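PDB 5C00: MdbA protein from Corynebacterium diphtheriae, which acts as a thiol-disulfide oxidoreductase essential for viability, pilus assembly, toxin production and virulence, probably by forming disulfide bonds in exported proteins. Local coordinates for residues A103-A108 and E163-F168. Numbering follows the deposited sequence. Where two conformers were deposited one is given.
Sequences AALAVA and EDFRKF
Leu105 reaches across to helix 163-168 and packs beside the backbone of Phe165 and the ring of Phe168, supplying nearly all of the buried surface on its side. The axes of segments 103-108 and 163-168 make an angle of 103°. They approach to 9.9 Å, a gap that a leucine side chain can span, and the nearest CA pair is Leu105 with Phe165. CB of Leu105 points at the second helix but, like CG, stays beyond 4.5 Å of it; touching is left to the two methyls. CG lies anti to the backbone N (chi1 -177°), which extends the branch outward from its helix. CD2 then meets the main chain, 3.7 Å from both N and CA of Phe165. The same methyl is 3.9 Å from CB of Phe165 and lies near the plane of that ring, at its edge, so it abuts the root of the aromatic side chain and does not cover a face. Its approach to the Phe168 ring is oblique, with CD2 of Leu105 at 4.0 Å from CD2 of the ring. The other methyl, CD1, touches CE2 of Phe168, also at 4.0 Å, so that both branches bear on the CD2-CE2 rim of this ring while the two side chains cross at about a right angle. No hydrogen bond links the segments; the contact is van der Waals packing of leucine methyls against main chain and aromatic carbons. Both helices belong to the helical region between strands 78-85 and 187-190, consistent with the insertion in the thioredoxin fold of DsbA-like proteins. Val28 of edge strand 25-29 touches both Leu105 and Phe168, while helices 113-125 and 150-158 pack against other residues of segment 103-108.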
# COMPACT_ATOMS: atom_id res chain seq x y z
N ALA A 103 0.85 -1.45 9.56
CA ALA A 103 0.94 -2.93 9.47
C ALA A 103 1.51 -3.34 8.10
O ALA A 103 2.46 -4.12 8.01
CB ALA A 103 -0.41 -3.56 9.70
N ALA A 104 1.01 -2.72 7.05
CA ALA A 104 1.45 -2.99 5.70
C ALA A 104 2.91 -2.56 5.55
O ALA A 104 3.68 -3.29 4.91
CB ALA A 104 0.56 -2.31 4.68
N LEU A 105 3.27 -1.40 6.10
CA LEU A 105 4.69 -0.97 6.09
C LEU A 105 5.62 -1.95 6.75
O LEU A 105 6.70 -2.22 6.19
CB LEU A 105 4.89 0.41 6.70
CG LEU A 105 6.34 0.97 6.67
CD1 LEU A 105 6.86 1.16 5.24
CD2 LEU A 105 6.27 2.32 7.37
N ALA A 106 5.24 -2.49 7.92
CA ALA A 106 6.05 -3.50 8.61
C ALA A 106 6.33 -4.70 7.69
O ALA A 106 7.42 -5.25 7.69
CB ALA A 106 5.40 -3.93 9.92
N VAL A 107 5.34 -5.16 6.95
CA VAL A 107 5.56 -6.23 5.99
C VAL A 107 6.50 -5.82 4.86
O VAL A 107 7.41 -6.55 4.55
CB VAL A 107 4.20 -6.70 5.39
CG1 VAL A 107 4.44 -7.94 4.52
CG2 VAL A 107 3.19 -7.03 6.49
N ALA A 108 6.30 -4.66 4.26
CA ALA A 108 7.20 -4.20 3.21
C ALA A 108 8.66 -4.04 3.67
O ALA A 108 9.58 -4.41 2.95
CB ALA A 108 6.73 -2.89 2.68
N GLU A 163 5.65 4.88 14.02
CA GLU A 163 6.34 6.15 14.02
C GLU A 163 6.86 6.49 12.62
O GLU A 163 6.72 7.61 12.16
CB GLU A 163 7.46 6.13 15.08
CG GLU A 163 6.96 6.00 16.54
CD GLU A 163 6.54 4.57 16.95
OE1 GLU A 163 6.78 3.56 16.20
OE2 GLU A 163 5.96 4.44 18.07
N ASP A 164 7.51 5.54 11.96
CA ASP A 164 7.96 5.80 10.60
C ASP A 164 6.83 5.93 9.59
O ASP A 164 6.85 6.80 8.70
CB ASP A 164 8.95 4.76 10.16
CG ASP A 164 10.35 5.08 10.62
OD1 ASP A 164 10.60 6.19 11.03
OD2 ASP A 164 11.20 4.19 10.56
N PHE A 165 5.79 5.14 9.76
CA PHE A 165 4.63 5.32 8.91
C PHE A 165 4.08 6.77 8.98
O PHE A 165 3.78 7.36 7.98
CB PHE A 165 3.52 4.38 9.28
CG PHE A 165 2.30 4.62 8.49
CD1 PHE A 165 2.19 4.08 7.21
CD2 PHE A 165 1.31 5.39 8.99
CE1 PHE A 165 1.09 4.37 6.43
CE2 PHE A 165 0.19 5.65 8.23
CZ PHE A 165 0.11 5.15 6.95
N ARG A 166 3.91 7.29 10.19
CA ARG A 166 3.44 8.68 10.38
C ARG A 166 4.39 9.68 9.73
O ARG A 166 3.95 10.64 9.12
CB ARG A 166 3.36 8.99 11.86
CG ARG A 166 2.28 8.27 12.62
CD ARG A 166 2.46 8.45 14.13
NE ARG A 166 1.48 7.58 14.81
CZ ARG A 166 1.70 6.78 15.83
NH1 ARG A 166 2.91 6.68 16.41
NH2 ARG A 166 0.68 6.06 16.31
N LYS A 167 5.70 9.50 9.89
CA LYS A 167 6.67 10.38 9.23
C LYS A 167 6.51 10.32 7.71
O LYS A 167 6.51 11.38 7.02
CB LYS A 167 8.09 10.03 9.68
CG LYS A 167 9.23 10.39 8.74
CD LYS A 167 10.57 10.02 9.41
CE LYS A 167 11.59 9.46 8.44
NZ LYS A 167 12.11 8.12 8.87
N PHE A 168 6.35 9.10 7.18
CA PHE A 168 6.12 8.93 5.74
C PHE A 168 4.80 9.56 5.30
O PHE A 168 4.72 10.20 4.24
CB PHE A 168 6.09 7.46 5.37
CG PHE A 168 7.42 6.77 5.47
CD1 PHE A 168 8.56 7.43 5.93
CD2 PHE A 168 7.52 5.43 5.16
CE1 PHE A 168 9.76 6.75 6.03
CE2 PHE A 168 8.70 4.76 5.25
CZ PHE A 168 9.82 5.42 5.71